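Local coordinates for protein Gp26 (PDB 4JZ5) that probably cleaves the sugar backbone of Listeria peptidoglycan as the family 25 glycosyl hydrolase domain of a phage endolysin, at residues G45-R50 and K67-V72; Q56-R61 and A94-S99; L78-L83 and Q133-H138; A82-E85 and D89-N92; S99-C104 and A109-L114. All coordinates share one frame; numbering follows the deposited sequence.

Contact 1. Residues G45-R50 and K67-V72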
# COMPACT_ATOMS: atom_id res chain seq x y z
N GLY A 45 -6.90 -8.66 -8.61
CA GLY A 45 -8.07 -7.81 -8.41
C GLY A 45 -7.80 -6.34 -8.14
O GLY A 45 -8.68 -5.50 -8.32
N PHE A 46 -6.60 -6.04 -7.65
CA PHE A 46 -6.23 -4.68 -7.26
C PHE A 46 -4.71 -4.64 -7.14
O PHE A 46 -4.07 -5.64 -6.84
CB PHE A 46 -6.85 -4.34 -5.90
CG PHE A 46 -6.81 -2.88 -5.53
CD1 PHE A 46 -7.74 -2.01 -6.08
CD2 PHE A 46 -5.90 -2.37 -4.63
CE1 PHE A 46 -7.74 -0.66 -5.75
CE2 PHE A 46 -5.92 -1.02 -4.29
CZ PHE A 46 -6.84 -0.17 -4.85
N VAL A 47 -4.13 -3.47 -7.38
CA VAL A 47 -2.70 -3.25 -7.22
C VAL A 47 -2.48 -1.99 -6.40
O VAL A 47 -3.13 -0.98 -6.63
CB VAL A 47 -2.00 -3.12 -8.59
CG1 VAL A 47 -0.51 -2.84 -8.43
CG2 VAL A 47 -2.21 -4.37 -9.42
N VAL A 48 -1.57 -2.05 -5.44
CA VAL A 48 -1.12 -0.86 -4.72
C VAL A 48 0.29 -0.53 -5.18
O VAL A 48 1.16 -1.39 -5.20
CB VAL A 48 -1.12 -1.06 -3.19
CG1 VAL A 48 -1.15 0.30 -2.50
CG2 VAL A 48 -2.31 -1.91 -2.75
N ILE A 49 0.54 0.72 -5.57
CA ILE A 49 1.84 1.12 -6.04
C ILE A 49 2.49 2.10 -5.09
O ILE A 49 1.82 2.93 -4.47
CB ILE A 49 1.81 1.70 -7.48
CG1 ILE A 49 1.16 3.08 -7.54
CG2 ILE A 49 1.09 0.74 -8.41
CD1 ILE A 49 1.06 3.65 -8.94
N ARG A 50 3.80 2.03 -4.96
CA ARG A 50 4.53 2.93 -4.07
C ARG A 50 4.58 4.34 -4.64
O ARG A 50 4.97 4.53 -5.79
CB ARG A 50 5.96 2.44 -3.83
CG ARG A 50 6.65 3.19 -2.70
CD ARG A 50 7.95 2.55 -2.26
NE ARG A 50 9.01 2.80 -3.23
CZ ARG A 50 10.28 2.44 -3.06
NH1 ARG A 50 10.65 1.81 -1.95
NH2 ARG A 50 11.17 2.71 -4.00
N LYS A 67 0.15 4.82 -15.13
CA LYS A 67 -0.28 4.80 -16.52
C LYS A 67 -0.56 3.39 -17.01
O LYS A 67 -1.49 3.15 -17.78
CB LYS A 67 0.76 5.46 -17.42
CG LYS A 67 0.84 6.96 -17.24
CD LYS A 67 1.84 7.61 -18.18
CE LYS A 67 3.26 7.17 -17.90
NZ LYS A 67 4.24 7.92 -18.73
N GLY A 68 0.28 2.44 -16.61
CA GLY A 68 0.12 1.07 -17.07
C GLY A 68 -1.14 0.43 -16.54
O GLY A 68 -1.83 -0.32 -17.24
N LEU A 69 -1.44 0.69 -15.27
CA LEU A 69 -2.63 0.14 -14.67
C LEU A 69 -3.88 0.84 -15.23
O LEU A 69 -4.87 0.19 -15.55
CB LEU A 69 -2.53 0.29 -13.15
CG LEU A 69 -1.37 -0.49 -12.53
CD1 LEU A 69 -1.03 -0.01 -11.14
CD2 LEU A 69 -1.66 -1.99 -12.51
N ASP A 70 -3.81 2.15 -15.42
CA ASP A 70 -4.92 2.87 -16.02
C ASP A 70 -5.21 2.37 -17.44
O ASP A 70 -6.37 2.21 -17.83
CB ASP A 70 -4.62 4.37 -16.04
CG ASP A 70 -5.78 5.20 -16.52
OD1 ASP A 70 -6.94 4.96 -16.11
OD2 ASP A 70 -5.53 6.11 -17.31
N LYS A 71 -4.16 2.12 -18.22
CA LYS A 71 -4.28 1.65 -19.60
C LYS A 71 -5.23 0.47 -19.71
O LYS A 71 -6.09 0.42 -20.58
CB LYS A 71 -2.86 1.25 -20.09
CG LYS A 71 -2.78 0.43 -21.39
CD LYS A 71 -1.32 0.09 -21.78
CE LYS A 71 -0.66 -0.94 -20.86
NZ LYS A 71 0.71 -1.29 -21.31
N VAL A 72 -5.04 -0.50 -18.82
CA VAL A 72 -5.76 -1.77 -18.86
C VAL A 72 -6.96 -1.80 -17.94
O VAL A 72 -7.66 -2.82 -17.87
CB VAL A 72 -4.83 -2.97 -18.53
CG1 VAL A 72 -3.67 -3.02 -19.50
CG2 VAL A 72 -4.33 -2.92 -17.10
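The CA atoms of Val-47 and Leu-69, the nearest pair, are 8.2 Å apart, and only side chains bridge the strand and the helix. This is the packing inside a beta-alpha-beta crossover of the family 25 barrel: helix 62-72 links strand 46-53 to its parallel neighbour 76-81, with the short strand 57-58 inserted on the way. Side chains of the strand alternate, so Val-47 and Ile-49 face the helix while Phe-46 and Val-48 turn to the other side of the sheet, where they meet strand 25-28. From the helix a single residue answers both. Leu-69 directs its forked end at the strand and divides it between the two partners, CD2 resting 3.9 Å from Val-47 CG2 and CD1 filling the place between Val-47 CG1 and Ile-49. The contact is buried and apolar. Leu-62, His-65 and Ala-66 of the same helix extend the cover over Ile-49. In that residue chi1 is 72°, which sets CG1 between the backbone N and the carbonyl carbon and leaves the other branch, CG2, to make the tightest touch, 3.5 Å from Leu-69 CD1.

Contact 2. Residues Q56-R61 and A94-S99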
# COMPACT_ATOMS: atom_id res chain seq x y z
N GLN A 56 12.15 12.29 0.42
CA GLN A 56 13.38 12.12 -0.33
C GLN A 56 13.12 12.04 -1.83
O GLN A 56 13.82 12.68 -2.61
CB GLN A 56 14.09 10.85 0.13
CG GLN A 56 15.42 10.59 -0.55
CD GLN A 56 16.13 9.39 -0.00
OE1 GLN A 56 15.56 8.57 0.72
NE2 GLN A 56 17.41 9.27 -0.34
N LYS A 57 12.11 11.27 -2.23
CA LYS A 57 11.83 11.09 -3.65
C LYS A 57 10.45 10.48 -3.85
O LYS A 57 9.92 9.80 -2.96
CB LYS A 57 12.87 10.17 -4.29
CG LYS A 57 12.80 8.75 -3.78
CD LYS A 57 13.81 7.84 -4.48
CE LYS A 57 13.57 6.38 -4.11
NZ LYS A 57 14.69 5.50 -4.57
N TYR A 58 9.88 10.74 -5.02
CA TYR A 58 8.80 9.91 -5.50
C TYR A 58 9.38 8.61 -6.02
O TYR A 58 10.53 8.56 -6.47
CB TYR A 58 8.02 10.63 -6.61
CG TYR A 58 7.37 11.88 -6.07
CD1 TYR A 58 6.16 11.82 -5.38
CD2 TYR A 58 7.98 13.12 -6.20
CE1 TYR A 58 5.58 12.97 -4.86
CE2 TYR A 58 7.40 14.27 -5.69
CZ TYR A 58 6.20 14.19 -5.02
OH TYR A 58 5.63 15.35 -4.52
N ASP A 59 8.62 7.53 -5.94
CA ASP A 59 9.08 6.27 -6.51
C ASP A 59 9.31 6.44 -8.00
O ASP A 59 8.48 7.03 -8.71
CB ASP A 59 8.06 5.18 -6.22
CG ASP A 59 8.48 3.83 -6.77
OD1 ASP A 59 8.28 3.61 -7.98
OD2 ASP A 59 9.03 3.01 -5.99
N GLU A 60 10.44 5.92 -8.48
CA GLU A 60 10.86 6.13 -9.85
C GLU A 60 9.92 5.52 -10.88
O GLU A 60 9.99 5.90 -12.05
CB GLU A 60 12.26 5.54 -10.05
CG GLU A 60 13.36 6.21 -9.21
CD GLU A 60 13.59 5.57 -7.82
OE1 GLU A 60 12.64 5.09 -7.16
OE2 GLU A 60 14.76 5.58 -7.37
N ARG A 61 9.07 4.58 -10.47
CA ARG A 61 8.13 3.96 -11.39
C ARG A 61 6.69 4.37 -11.12
O ARG A 61 5.78 3.79 -11.70
CB ARG A 61 8.25 2.42 -11.35
CG ARG A 61 9.62 1.87 -11.74
CD ARG A 61 9.97 1.99 -13.21
NE ARG A 61 11.39 1.67 -13.40
CZ ARG A 61 11.98 1.48 -14.56
NH1 ARG A 61 11.29 1.55 -15.69
NH2 ARG A 61 13.28 1.21 -14.60
N ALA A 94 3.01 13.62 4.42
CA ALA A 94 1.62 13.45 4.01
C ALA A 94 1.38 14.17 2.68
O ALA A 94 0.69 13.63 1.80
CB ALA A 94 0.70 13.97 5.09
N ASN A 95 1.97 15.35 2.52
CA ASN A 95 1.83 16.08 1.27
C ASN A 95 2.52 15.40 0.09
O ASN A 95 2.11 15.60 -1.04
CB ASN A 95 2.34 17.51 1.43
CG ASN A 95 1.39 18.37 2.22
OD1 ASN A 95 0.18 18.11 2.24
ND2 ASN A 95 1.92 19.41 2.85
N MET A 96 3.54 14.59 0.34
CA MET A 96 4.13 13.78 -0.72
C MET A 96 3.10 12.81 -1.28
O MET A 96 2.96 12.64 -2.49
CB MET A 96 5.32 12.96 -0.20
CG MET A 96 6.57 13.76 0.13
SD MET A 96 7.47 14.42 -1.30
CE MET A 96 8.20 12.97 -2.03
N LEU A 97 2.38 12.14 -0.39
CA LEU A 97 1.37 11.20 -0.82
C LEU A 97 0.23 11.92 -1.56
O LEU A 97 -0.24 11.45 -2.59
CB LEU A 97 0.85 10.38 0.36
CG LEU A 97 -0.23 9.34 0.07
CD1 LEU A 97 0.14 8.37 -1.06
CD2 LEU A 97 -0.53 8.56 1.33
N VAL A 98 -0.19 13.08 -1.05
CA VAL A 98 -1.21 13.86 -1.73
C VAL A 98 -0.72 14.29 -3.11
O VAL A 98 -1.46 14.18 -4.11
CB VAL A 98 -1.63 15.09 -0.89
CG1 VAL A 98 -2.63 15.97 -1.66
CG2 VAL A 98 -2.22 14.65 0.43
N SER A 99 0.52 14.75 -3.19
CA SER A 99 1.10 15.15 -4.46
C SER A 99 1.18 13.99 -5.45
O SER A 99 0.91 14.16 -6.64
CB SER A 99 2.47 15.76 -4.24
OG SER A 99 2.36 17.03 -3.64
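A Met-aromatic contact joins Met-96 of helix 87-106 to Tyr-58, and it is the terminal methyl rather than the sulfur that lies squarely on the ring. Met-96 CE stands 3.8 Å from the centroid of the Tyr-58 ring and only 10° off its normal, a CH-pi arrangement over the centre of one face. The sulfur hangs back toward the hydroxyl end, where Met-96 SD lies 4.5 Å from the centroid of the Tyr-58 ring, in an oblique position. With chi2 and chi3 both near -70° the methionine chain is bent twice, which brings the methyl over the ring. Met-96 CE also lies 3.7 Å from Lys-57 O, on the backbone of the strand. One turn further along the helix, Ser-99 meets the tyrosine at its edge: Ser-99 CB lies 3.2 Å from Tyr-58 OH, close to the ring plane. The opposite face of the ring receives Lys-103 in a cation-pi contact.

In the barrel this ties the short antiparallel strand 57-58, which is paired with strand 46-53 and carries a classic beta bulge at Gln-56 and Lys-57, to helix 87-106. Just past the tyrosine the chain bends in an Asx turn, Asp-59 OD1 accepting from Arg-61 N at 2.8 Å from above the carboxylate plane. Over this bend Lys-57 NZ reaches Glu-60 OE2 in a 2.8 Å salt bridge on the syn side of the carboxylate.

Contact 3. Residues L78-L83 and Q133-H138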
# COMPACT_ATOMS: atom_id res chain seq x y z
N LEU A 78 -2.31 3.78 -3.86
CA LEU A 78 -0.93 4.22 -3.60
C LEU A 78 -0.54 3.96 -2.16
O LEU A 78 -1.39 4.06 -1.27
CB LEU A 78 -0.77 5.73 -3.79
CG LEU A 78 -1.23 6.32 -5.12
CD1 LEU A 78 -0.97 7.82 -5.12
CD2 LEU A 78 -0.60 5.67 -6.33
N TYR A 79 0.74 3.67 -1.92
CA TYR A 79 1.24 3.63 -0.56
C TYR A 79 2.52 4.44 -0.45
O TYR A 79 3.40 4.39 -1.31
CB TYR A 79 1.45 2.18 -0.06
CG TYR A 79 2.68 1.45 -0.59
CD1 TYR A 79 3.90 1.55 0.07
CD2 TYR A 79 2.61 0.64 -1.71
CE1 TYR A 79 5.03 0.88 -0.38
CE2 TYR A 79 3.74 -0.03 -2.18
CZ TYR A 79 4.94 0.08 -1.50
OH TYR A 79 6.07 -0.56 -1.93
N HIS A 80 2.63 5.17 0.66
CA HIS A 80 3.78 6.00 0.98
C HIS A 80 4.66 5.32 2.02
O HIS A 80 4.16 4.89 3.06
CB HIS A 80 3.29 7.32 1.58
CG HIS A 80 4.41 8.20 2.03
ND1 HIS A 80 4.80 8.37 3.34
CD2 HIS A 80 5.24 8.94 1.27
CE1 HIS A 80 5.83 9.22 3.36
NE2 HIS A 80 6.11 9.56 2.11
N TYR A 81 5.96 5.21 1.74
CA TYR A 81 6.91 4.64 2.68
C TYR A 81 7.39 5.74 3.62
O TYR A 81 8.12 6.66 3.22
CB TYR A 81 8.10 3.98 1.95
CG TYR A 81 8.97 3.22 2.91
CD1 TYR A 81 9.95 3.86 3.66
CD2 TYR A 81 8.77 1.87 3.14
CE1 TYR A 81 10.73 3.17 4.56
CE2 TYR A 81 9.56 1.17 4.04
CZ TYR A 81 10.51 1.83 4.76
OH TYR A 81 11.29 1.14 5.67
N ALA A 82 6.95 5.67 4.86
CA ALA A 82 7.18 6.74 5.82
C ALA A 82 8.59 6.80 6.38
O ALA A 82 9.16 5.77 6.75
CB ALA A 82 6.22 6.59 6.98
N LEU A 83 9.11 8.02 6.48
CA LEU A 83 10.42 8.30 7.07
C LEU A 83 10.36 9.56 7.94
O LEU A 83 11.37 10.20 8.19
CB LEU A 83 11.45 8.49 5.97
CG LEU A 83 11.75 7.22 5.17
CD1 LEU A 83 12.55 7.52 3.92
CD2 LEU A 83 12.46 6.19 6.03
N GLN A 133 -1.27 9.05 13.06
CA GLN A 133 -2.59 9.66 13.00
C GLN A 133 -2.55 11.03 12.32
O GLN A 133 -3.43 11.34 11.51
CB GLN A 133 -3.20 9.80 14.40
CG GLN A 133 -4.69 10.10 14.33
CD GLN A 133 -5.45 8.92 13.83
OE1 GLN A 133 -5.46 7.87 14.49
NE2 GLN A 133 -6.00 9.00 12.63
N ARG A 134 -1.55 11.84 12.66
CA ARG A 134 -1.41 13.15 12.01
C ARG A 134 -1.26 13.00 10.51
O ARG A 134 -1.87 13.76 9.74
CB ARG A 134 -0.23 13.92 12.60
CG ARG A 134 -0.41 14.30 14.06
CD ARG A 134 0.82 15.03 14.58
NE ARG A 134 0.96 16.33 13.95
CZ ARG A 134 2.04 16.79 13.33
NH1 ARG A 134 3.15 16.08 13.24
NH2 ARG A 134 2.00 18.00 12.79
N PHE A 135 -0.44 12.04 10.08
CA PHE A 135 -0.26 11.79 8.65
C PHE A 135 -1.57 11.42 7.97
O PHE A 135 -1.95 12.00 6.96
CB PHE A 135 0.78 10.68 8.49
CG PHE A 135 1.06 10.29 7.05
CD1 PHE A 135 0.18 9.48 6.35
CD2 PHE A 135 2.22 10.72 6.42
CE1 PHE A 135 0.44 9.13 5.04
CE2 PHE A 135 2.49 10.36 5.10
CZ PHE A 135 1.59 9.57 4.42
N ILE A 136 -2.25 10.43 8.53
CA ILE A 136 -3.48 9.91 7.95
C ILE A 136 -4.58 10.97 7.93
O ILE A 136 -5.25 11.15 6.91
CB ILE A 136 -3.90 8.64 8.70
CG1 ILE A 136 -2.90 7.51 8.38
CG2 ILE A 136 -5.34 8.25 8.39
CD1 ILE A 136 -3.04 6.30 9.27
N ASP A 137 -4.75 11.69 9.03
CA ASP A 137 -5.73 12.75 9.08
C ASP A 137 -5.45 13.77 7.98
O ASP A 137 -6.38 14.29 7.35
CB ASP A 137 -5.68 13.49 10.41
CG ASP A 137 -6.17 12.67 11.60
OD1 ASP A 137 -6.72 11.58 11.42
OD2 ASP A 137 -6.00 13.17 12.74
N HIS A 138 -4.19 14.13 7.79
CA HIS A 138 -3.87 15.13 6.79
C HIS A 138 -4.23 14.66 5.39
O HIS A 138 -4.85 15.38 4.61
CB HIS A 138 -2.40 15.53 6.88
CG HIS A 138 -2.07 16.72 6.05
ND1 HIS A 138 -2.45 17.99 6.43
CD2 HIS A 138 -1.44 16.85 4.86
CE1 HIS A 138 -2.05 18.86 5.51
NE2 HIS A 138 -1.44 18.19 4.55
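His-80 lays its imidazole alongside the Phe-135 ring, and the two planes, inclined by only 24°, are displaced so far that little of either ring lies above the other. The centroids are 5.3 Å apart. The rings touch through few atoms: His-80 ND1 sits 3.5 Å from Phe-135 CE2, and Phe-135 CZ lies 3.9 Å from His-80 CG. Each ring is carried straight out from its own backbone, CG standing opposite the main-chain N in both residues (chi1 176° for His-80, 179° for Phe-135), which lets strand and helix meet although their backbones stay well apart. The histidine's rotation is fixed from its other nitrogen, since NE2 is hydrogen-bonded to the carbonyl oxygen of Gly-54 and ND1 is thereby left facing the phenyl ring.

The contact lies between the strands of an alpha/beta barrel and the helices packed around them, here 87-106 and 128-143 side by side. Strand 76-81 runs between its parallel neighbours 46-53 and 114-117, and His-80 also touches Ser-51 and Ser-52 of the former. Helix 87-106 packs alongside, Ala-94 and Leu-97 touching Phe-135 while Glu-93 packs on His-80.

Contact 4. Residues A82-E85 and D89-N92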
# COMPACT_ATOMS: atom_id res chain seq x y z
N ALA A 82 6.95 5.67 4.86
CA ALA A 82 7.18 6.74 5.82
C ALA A 82 8.59 6.80 6.38
O ALA A 82 9.16 5.77 6.75
CB ALA A 82 6.22 6.59 6.98
N LEU A 83 9.11 8.02 6.48
CA LEU A 83 10.42 8.30 7.07
C LEU A 83 10.36 9.56 7.94
O LEU A 83 11.37 10.20 8.19
CB LEU A 83 11.45 8.49 5.97
CG LEU A 83 11.75 7.22 5.17
CD1 LEU A 83 12.55 7.52 3.92
CD2 LEU A 83 12.46 6.19 6.03
N PHE A 84 9.18 9.91 8.45
CA PHE A 84 9.01 11.25 9.00
C PHE A 84 9.65 11.45 10.37
O PHE A 84 9.71 10.55 11.21
CB PHE A 84 7.55 11.73 8.95
CG PHE A 84 6.51 10.74 9.41
CD1 PHE A 84 6.39 10.37 10.74
CD2 PHE A 84 5.59 10.23 8.51
CE1 PHE A 84 5.39 9.49 11.15
CE2 PHE A 84 4.58 9.37 8.93
CZ PHE A 84 4.48 9.00 10.24
N GLU A 85 10.11 12.68 10.58
CA GLU A 85 10.82 13.05 11.80
C GLU A 85 9.91 13.50 12.93
O GLU A 85 10.37 13.68 14.05
CB GLU A 85 11.84 14.15 11.49
CG GLU A 85 12.97 13.69 10.56
CD GLU A 85 14.08 14.70 10.37
OE1 GLU A 85 13.97 15.83 10.89
OE2 GLU A 85 15.09 14.33 9.70
N ASP A 89 7.59 17.77 9.49
CA ASP A 89 8.03 16.76 8.54
C ASP A 89 6.97 15.70 8.31
O ASP A 89 6.85 15.19 7.20
CB ASP A 89 9.34 16.13 9.02
CG ASP A 89 10.02 15.31 7.94
OD1 ASP A 89 10.22 15.83 6.82
OD2 ASP A 89 10.39 14.16 8.22
N THR A 90 6.20 15.35 9.33
CA THR A 90 5.12 14.38 9.16
C THR A 90 4.10 14.89 8.14
O THR A 90 3.64 14.14 7.27
CB THR A 90 4.44 14.11 10.49
OG1 THR A 90 5.44 13.68 11.43
CG2 THR A 90 3.36 13.04 10.37
N ILE A 91 3.75 16.16 8.26
CA ILE A 91 2.81 16.78 7.33
C ILE A 91 3.43 16.89 5.94
O ILE A 91 2.76 16.65 4.93
CB ILE A 91 2.37 18.16 7.85
CG1 ILE A 91 1.74 18.03 9.24
CG2 ILE A 91 1.40 18.82 6.88
CD1 ILE A 91 0.56 17.06 9.30
N ASN A 92 4.72 17.23 5.87
CA ASN A 92 5.36 17.31 4.56
C ASN A 92 5.36 15.95 3.87
O ASN A 92 5.17 15.86 2.65
CB ASN A 92 6.77 17.87 4.67
CG ASN A 92 6.79 19.33 5.08
OD1 ASN A 92 5.81 20.04 4.91
ND2 ASN A 92 7.92 19.78 5.60
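Phe-84 and Thr-90 meet face to methyl where the loop after strand 76-81 turns into helix 87-106, a strand-to-helix connection at the C-terminal end of a barrel strand. Thr-90 CG2 stands 3.9 Å from the centroid of the Phe-84 ring and 4° off its normal, an almost vertical CH-pi contact. Two conformations create it. In Phe-84 chi1 is 45°, which folds CG into the position between the backbone N and the carbonyl carbon and turns the ring to meet the helix. In Thr-90 the methyl stands opposite the main-chain N and points over the ring, while the hydroxyl stands off to the CD1 side, OG1 of Thr-90 lying 3.5 Å from Phe-84 CD1. That hydroxyl has its polar partner on another helix, Glu-131 OE1. Tyr-118 and Leu-123 also pack on the phenyl group.

Asp-89 supplies the polar half of the contact. Its carboxylate swings back to the loop, where Asp-89 OD2 accepts from Glu-85 N at 2.8 Å with an N-H...O angle of 151°. The lone pair used is the anti one, directed away from OD1. The same oxygen lies 3.3 Å from Phe-84 CA, and the extended side chain of Glu-85 passes it with CG at 3.5 Å from Asp-89 OD2.

The carboxylates of Glu-85 and Asp-89 come within 4.8 Å, OE1 to OD2, and probably repel mildly; the backbone N-H and the nearby start of the helix would be expected to ease the charge on Asp-89.

Contact 5. Residues S99-C104 and A109-L114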
# COMPACT_ATOMS: atom_id res chain seq x y z
N SER A 99 0.52 14.75 -3.19
CA SER A 99 1.10 15.15 -4.46
C SER A 99 1.18 13.99 -5.45
O SER A 99 0.91 14.16 -6.64
CB SER A 99 2.47 15.76 -4.24
OG SER A 99 2.36 17.03 -3.64
N ALA A 100 1.55 12.81 -4.96
CA ALA A 100 1.59 11.63 -5.81
C ALA A 100 0.21 11.29 -6.36
O ALA A 100 0.06 10.94 -7.53
CB ALA A 100 2.16 10.45 -5.03
N TYR A 101 -0.79 11.37 -5.49
CA TYR A 101 -2.18 11.18 -5.91
C TYR A 101 -2.54 12.18 -7.02
O TYR A 101 -3.10 11.81 -8.06
CB TYR A 101 -3.08 11.32 -4.68
CG TYR A 101 -4.55 11.28 -4.99
CD1 TYR A 101 -5.21 10.08 -5.24
CD2 TYR A 101 -5.29 12.44 -5.05
CE1 TYR A 101 -6.55 10.05 -5.54
CE2 TYR A 101 -6.64 12.42 -5.34
CZ TYR A 101 -7.27 11.23 -5.60
OH TYR A 101 -8.61 11.22 -5.89
N LYS A 102 -2.21 13.45 -6.82
CA LYS A 102 -2.45 14.46 -7.84
C LYS A 102 -1.70 14.16 -9.14
O LYS A 102 -2.23 14.37 -10.22
CB LYS A 102 -2.07 15.84 -7.30
CG LYS A 102 -2.97 16.34 -6.17
CD LYS A 102 -2.40 17.64 -5.61
CE LYS A 102 -3.31 18.34 -4.62
NZ LYS A 102 -2.72 19.65 -4.20
N LYS A 103 -0.47 13.69 -9.05
CA LYS A 103 0.30 13.35 -10.24
C LYS A 103 -0.39 12.25 -11.04
O LYS A 103 -0.47 12.30 -12.27
CB LYS A 103 1.70 12.88 -9.85
CG LYS A 103 2.66 13.97 -9.40
CD LYS A 103 3.98 13.35 -8.96
CE LYS A 103 4.93 14.38 -8.41
NZ LYS A 103 5.43 15.28 -9.48
N CYS A 104 -0.90 11.24 -10.34
CA CYS A 104 -1.65 10.20 -11.02
C CYS A 104 -2.87 10.77 -11.73
O CYS A 104 -3.13 10.45 -12.88
CB CYS A 104 -2.09 9.13 -10.03
SG CYS A 104 -0.71 8.14 -9.39
N ALA A 109 -5.22 9.03 -14.46
CA ALA A 109 -5.46 7.84 -13.67
C ALA A 109 -6.25 8.21 -12.41
O ALA A 109 -6.33 9.40 -12.03
CB ALA A 109 -4.14 7.18 -13.33
N GLU A 110 -6.87 7.22 -11.79
CA GLU A 110 -7.71 7.48 -10.64
C GLU A 110 -7.46 6.46 -9.54
O GLU A 110 -8.14 5.44 -9.46
CB GLU A 110 -9.19 7.47 -11.05
CG GLU A 110 -9.55 8.51 -12.12
CD GLU A 110 -9.57 9.94 -11.61
OE1 GLU A 110 -9.46 10.14 -10.38
OE2 GLU A 110 -9.68 10.87 -12.44
N PRO A 111 -6.50 6.74 -8.65
CA PRO A 111 -6.32 5.83 -7.51
C PRO A 111 -7.54 5.83 -6.61
O PRO A 111 -8.16 6.89 -6.44
CB PRO A 111 -5.12 6.45 -6.77
CG PRO A 111 -4.46 7.39 -7.76
CD PRO A 111 -5.61 7.90 -8.59
N THR A 112 -7.89 4.69 -6.03
CA THR A 112 -9.10 4.61 -5.23
C THR A 112 -8.85 4.39 -3.74
O THR A 112 -9.79 4.30 -2.98
CB THR A 112 -10.02 3.49 -5.72
OG1 THR A 112 -9.31 2.26 -5.69
CG2 THR A 112 -10.50 3.77 -7.15
N PHE A 113 -7.59 4.31 -3.33
CA PHE A 113 -7.27 4.06 -1.93
C PHE A 113 -5.83 4.49 -1.72
O PHE A 113 -5.01 4.36 -2.63
CB PHE A 113 -7.45 2.57 -1.58
CG PHE A 113 -8.12 2.32 -0.26
CD1 PHE A 113 -7.42 2.43 0.94
CD2 PHE A 113 -9.46 1.98 -0.21
CE1 PHE A 113 -8.05 2.19 2.15
CE2 PHE A 113 -10.09 1.74 0.99
CZ PHE A 113 -9.39 1.85 2.18
N LEU A 114 -5.52 4.96 -0.52
CA LEU A 114 -4.18 5.39 -0.17
C LEU A 114 -3.76 4.71 1.12
O LEU A 114 -4.60 4.30 1.92
CB LEU A 114 -4.13 6.91 0.00
CG LEU A 114 -4.64 7.73 -1.19
CD1 LEU A 114 -4.78 9.18 -0.80
CD2 LEU A 114 -3.73 7.60 -2.40
O HOH W 1 -9.89 8.93 -6.22
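The return from helix 87-106 to the barrel strand 114-117 is an alpha-to-beta connection, and Tyr-101, Cys-104 and Pro-111 carry its packing. A backbone bond spans the turn: Ala-109 N gives a hydrogen bond to Cys-104 O, 3.0 Å long, near the end of the helix. Ahead of it the loop presses Pro-111 between two helical side chains one turn apart. Its CG lies 3.7 Å from Cys-104 CB and 3.8 Å from Tyr-101 CD1, so that the pyrrolidine ring packs against both. Tyr-101, with CG trans to its backbone N (chi1 175°), reaches out across the loop; further along, Leu-114 CD2 comes within 4.1 Å of Tyr-101 CD1.

The hydroxyl end is tied to the loop through solvent. A water molecule sits 2.6 Å from Tyr-101 OH and donates a hydrogen bond of 2.7 Å to Pro-111 O. Both the water and the proline carbonyl oxygen lie at the edge of the tyrosine ring, near its plane. The water thus bridges the phenol and the proline carbonyl.

On the helix side, Cys-104 also packs on Leu-62 and Ala-66 of helix 62-72. Toward the sheet, Pro-111 touches Phe-76 and Leu-114 touches Leu-78, both of strand 76-81, while strand 114-117 continues the parallel sheet between 76-81 and 147-152.

Helix 87-106 strings three of the contacts together: contact 4 lies near its start, contact 2 in its middle and contact 5 toward its end, with centres 11 Å and then 10 Å apart, and Ser-99 belongs to contacts 2 and 5. Contact 3 adjoins contact 4, their centres 8 Å apart, where Phe-135 CD2 meets Phe-84 CE2 at 3.7 Å. Contact 1 touches contact 2 through a salt bridge, Arg-50 NE to Asp-59 OD2 at 2.8 Å, and contact 3 through Ile-49 O and Tyr-79 N. Contacts 1 and 4 are furthest apart, about 26 Å between centres. Contact 4 follows the C-terminal end of strand 76-81, the barrel end where family 25 enzymes keep their active site.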